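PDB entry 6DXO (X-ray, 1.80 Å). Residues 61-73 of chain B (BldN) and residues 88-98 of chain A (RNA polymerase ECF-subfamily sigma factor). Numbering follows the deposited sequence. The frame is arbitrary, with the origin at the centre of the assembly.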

# COMPACT_ATOMS: atom_id res chain seq x y z
N GLU B 61 -6.55 8.25 0.72
CA GLU B 61 -6.62 8.67 -0.68
C GLU B 61 -5.37 8.32 -1.49
O GLU B 61 -5.44 8.10 -2.70
CB GLU B 61 -7.01 10.15 -0.80
CG GLU B 61 -8.44 10.42 -0.30
CD GLU B 61 -9.48 9.44 -0.85
OE1 GLU B 61 -9.68 9.42 -2.08
OE2 GLU B 61 -10.10 8.68 -0.07
N VAL B 62 -4.23 8.24 -0.82
CA VAL B 62 -3.04 7.69 -1.47
C VAL B 62 -3.21 6.20 -1.82
O VAL B 62 -2.83 5.77 -2.92
CB VAL B 62 -1.80 7.89 -0.58
CG1 VAL B 62 -0.59 7.21 -1.19
CG2 VAL B 62 -1.56 9.39 -0.40
N LYS B 63 -3.76 5.41 -0.91
CA LYS B 63 -4.05 4.00 -1.22
C LYS B 63 -4.91 3.85 -2.48
O LYS B 63 -4.71 2.92 -3.28
CB LYS B 63 -4.75 3.31 -0.05
CG LYS B 63 -3.87 3.03 1.15
CD LYS B 63 -4.62 2.10 2.09
CE LYS B 63 -3.75 1.62 3.25
NZ LYS B 63 -3.04 0.37 2.90
N VAL B 64 -5.91 4.72 -2.64
CA VAL B 64 -6.77 4.60 -3.82
C VAL B 64 -5.94 4.69 -5.10
O VAL B 64 -6.07 3.87 -6.01
CB VAL B 64 -7.87 5.68 -3.84
CG1 VAL B 64 -8.75 5.49 -5.07
CG2 VAL B 64 -8.68 5.60 -2.56
N VAL B 65 -5.04 5.66 -5.15
CA VAL B 65 -4.29 5.93 -6.37
C VAL B 65 -3.25 4.84 -6.59
O VAL B 65 -3.09 4.33 -7.71
CB VAL B 65 -3.63 7.31 -6.35
CG1 VAL B 65 -2.74 7.49 -7.56
CG2 VAL B 65 -4.69 8.42 -6.32
N GLN B 66 -2.55 4.46 -5.53
CA GLN B 66 -1.52 3.42 -5.67
C GLN B 66 -2.13 2.10 -6.11
O GLN B 66 -1.58 1.42 -6.97
CB GLN B 66 -0.75 3.23 -4.38
CG GLN B 66 0.03 4.48 -3.97
CD GLN B 66 1.04 4.24 -2.85
OE1 GLN B 66 0.93 3.29 -2.06
NE2 GLN B 66 2.02 5.14 -2.75
N ARG B 67 -3.23 1.71 -5.49
CA ARG B 67 -3.90 0.46 -5.85
C ARG B 67 -4.32 0.47 -7.32
O ARG B 67 -4.16 -0.53 -8.03
CB ARG B 67 -5.12 0.21 -4.94
CG ARG B 67 -5.72 -1.22 -5.05
CD ARG B 67 -7.07 -1.33 -4.34
NE ARG B 67 -7.42 -2.70 -3.99
CZ ARG B 67 -8.02 -3.56 -4.82
NH1 ARG B 67 -8.35 -3.18 -6.05
NH2 ARG B 67 -8.28 -4.80 -4.42
N ALA B 68 -4.88 1.59 -7.76
CA ALA B 68 -5.31 1.72 -9.15
C ALA B 68 -4.10 1.65 -10.09
O ALA B 68 -4.14 0.99 -11.13
CB ALA B 68 -6.09 3.02 -9.36
N GLN B 69 -3.01 2.31 -9.71
CA GLN B 69 -1.77 2.23 -10.49
C GLN B 69 -1.30 0.78 -10.62
O GLN B 69 -0.82 0.37 -11.68
CB GLN B 69 -0.65 3.06 -9.85
CG GLN B 69 -0.71 4.56 -10.14
CD GLN B 69 0.46 5.31 -9.52
OE1 GLN B 69 1.27 5.93 -10.22
NE2 GLN B 69 0.56 5.26 -8.19
N LEU B 70 -1.42 0.00 -9.56
CA LEU B 70 -0.91 -1.37 -9.61
C LEU B 70 -1.80 -2.30 -10.44
O LEU B 70 -1.32 -3.15 -11.21
CB LEU B 70 -0.75 -1.91 -8.19
CG LEU B 70 0.35 -1.16 -7.45
CD1 LEU B 70 0.16 -1.23 -5.96
CD2 LEU B 70 1.72 -1.79 -7.87
N VAL B 71 -3.11 -2.13 -10.28
CA VAL B 71 -4.06 -2.93 -11.04
C VAL B 71 -3.91 -2.63 -12.53
O VAL B 71 -3.93 -3.53 -13.36
CB VAL B 71 -5.52 -2.72 -10.55
CG1 VAL B 71 -6.51 -3.47 -11.44
CG2 VAL B 71 -5.66 -3.22 -9.11
N ALA B 72 -3.75 -1.35 -12.87
CA ALA B 72 -3.52 -0.93 -14.25
C ALA B 72 -2.21 -1.49 -14.80
O ALA B 72 -2.17 -1.99 -15.92
CB ALA B 72 -3.55 0.59 -14.36
N ALA B 73 -1.13 -1.39 -14.03
CA ALA B 73 0.15 -1.94 -14.47
C ALA B 73 0.02 -3.42 -14.79
O ALA B 73 0.59 -3.90 -15.76
CB ALA B 73 1.22 -1.73 -13.42
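Chain A, residues 88-98: SNAALLDAVRR

No direct hydrogen bond joins these two helices: an arginine, Arg A97, packs as a knob into the hole formed by Val B62, Val B65, Gln B66 and Gln B69. Its CG lies 3.9 Å from Val B65 CG1 and 4.0 Å from Gln B69 NE2. Farther out, Val B62 CG1 covers one face of the guanidinium, 4.2 Å from Arg A97 NH1, while Arg A97 NE is hydrogen-bonded elsewhere in the structure.

Chain B is helical throughout residues 61-73; the facing segment of chain A, from Asn A89 on, is helical too. The two run almost antiparallel, with 167° between their N-to-C directions and a closest axial approach of 9.6 Å, so chain A climbs in sequence as chain B descends. Asn A89 therefore lies beside Ala B72, Leu A93 beside Gln B69 (CA to CA, 6.2 Å), and Arg A97 one turn on, near Val B65 and Val B62.

Leu A93 occupies the middle of the contact. Its CB meets Gln B69 CG at 3.4 Å, and its CD1 lies 4.3 Å from Ala B68 CB and 4.2 Å from Ala B72 CB; the same CD1 is 3.8 Å from Ala B68 O. Gln B69 leaves its helix sideways, but its end turns nearer to chain A, placing OE1 3.8 Å from Asp A94 N. Asp A94 N already gives its hydrogen bond to Ala A90 O, at 3.0 Å, within its own helix. Val A96 adds an apolar contact, CG1 to Val B65 CG2 at 4.3 Å.

At the other end Ala B72 CB touches Asn A89 CB at 4.1 Å. Here a water bridges the chains, donating to Ala B72 O at 2.8 Å and accepting a weak hydrogen bond from Asn A89 ND2 at 3.3 Å.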

# COMPACT_ATOMS: atom_id res chain seq x y z
N SER A 88 0.21 4.49 -20.62
CA SER A 88 -0.87 5.46 -20.76
C SER A 88 -1.55 5.69 -19.41
O SER A 88 -1.40 6.75 -18.80
CB SER A 88 -1.89 5.01 -21.81
OG SER A 88 -2.81 6.05 -22.10
N ASN A 89 -2.31 4.69 -18.96
CA ASN A 89 -2.90 4.74 -17.63
C ASN A 89 -1.83 4.99 -16.59
O ASN A 89 -2.06 5.69 -15.60
CB ASN A 89 -3.64 3.44 -17.31
CG ASN A 89 -5.02 3.40 -17.94
OD1 ASN A 89 -5.59 4.43 -18.27
ND2 ASN A 89 -5.56 2.20 -18.09
N ALA A 90 -0.65 4.42 -16.81
CA ALA A 90 0.49 4.64 -15.92
C ALA A 90 0.90 6.11 -15.95
O ALA A 90 1.29 6.67 -14.94
CB ALA A 90 1.66 3.75 -16.31
N ALA A 91 0.81 6.72 -17.13
CA ALA A 91 1.14 8.13 -17.30
C ALA A 91 0.03 9.00 -16.74
O ALA A 91 0.28 10.01 -16.09
CB ALA A 91 1.38 8.45 -18.77
N LEU A 92 -1.21 8.59 -17.01
CA LEU A 92 -2.37 9.28 -16.46
C LEU A 92 -2.30 9.28 -14.94
O LEU A 92 -2.48 10.31 -14.30
CB LEU A 92 -3.66 8.61 -16.94
CG LEU A 92 -4.94 9.15 -16.30
CD1 LEU A 92 -5.00 10.67 -16.44
CD2 LEU A 92 -6.18 8.50 -16.90
N LEU A 93 -2.02 8.11 -14.37
CA LEU A 93 -2.00 7.97 -12.92
C LEU A 93 -0.79 8.58 -12.22
O LEU A 93 -0.89 9.06 -11.10
CB LEU A 93 -2.19 6.49 -12.52
CG LEU A 93 -3.61 5.98 -12.75
CD1 LEU A 93 -3.70 4.46 -12.65
CD2 LEU A 93 -4.59 6.65 -11.79
N ASP A 94 0.38 8.57 -12.87
CA ASP A 94 1.53 9.21 -12.25
C ASP A 94 1.41 10.73 -12.38
O ASP A 94 1.95 11.48 -11.57
CB ASP A 94 2.86 8.68 -12.81
CG ASP A 94 3.18 9.24 -14.17
OD1 ASP A 94 2.86 8.58 -15.18
OD2 ASP A 94 3.77 10.34 -14.23
N ALA A 95 0.67 11.18 -13.39
CA ALA A 95 0.28 12.58 -13.47
C ALA A 95 -0.55 12.97 -12.25
O ALA A 95 -0.36 14.04 -11.68
CB ALA A 95 -0.48 12.85 -14.76
N VAL A 96 -1.48 12.11 -11.85
CA VAL A 96 -2.31 12.38 -10.68
C VAL A 96 -1.48 12.52 -9.42
O VAL A 96 -1.74 13.37 -8.57
CB VAL A 96 -3.39 11.29 -10.45
CG1 VAL A 96 -4.15 11.56 -9.17
CG2 VAL A 96 -4.34 11.20 -11.64
N ARG A 97 -0.46 11.67 -9.29
CA ARG A 97 0.39 11.70 -8.10
C ARG A 97 1.20 12.99 -7.99
O ARG A 97 1.73 13.31 -6.93
CB ARG A 97 1.33 10.48 -8.09
CG ARG A 97 0.71 9.23 -7.49
CD ARG A 97 1.29 8.94 -6.10
NE ARG A 97 1.10 10.05 -5.17
CZ ARG A 97 1.64 10.10 -3.95
NH1 ARG A 97 2.39 9.11 -3.51
NH2 ARG A 97 1.41 11.15 -3.17
N ARG A 98 1.27 13.75 -9.09
CA ARG A 98 2.03 15.00 -9.12
C ARG A 98 1.23 16.23 -8.69
O ARG A 98 1.81 17.27 -8.37
CB ARG A 98 2.65 15.22 -10.50
CG ARG A 98 3.72 14.20 -10.88
CD ARG A 98 4.38 14.58 -12.20
NE ARG A 98 3.44 14.55 -13.31
CZ ARG A 98 3.52 13.71 -14.33
NH1 ARG A 98 4.51 12.83 -14.38
NH2 ARG A 98 2.62 13.75 -15.30
O HOH W 1 -3.44 -0.34 -17.72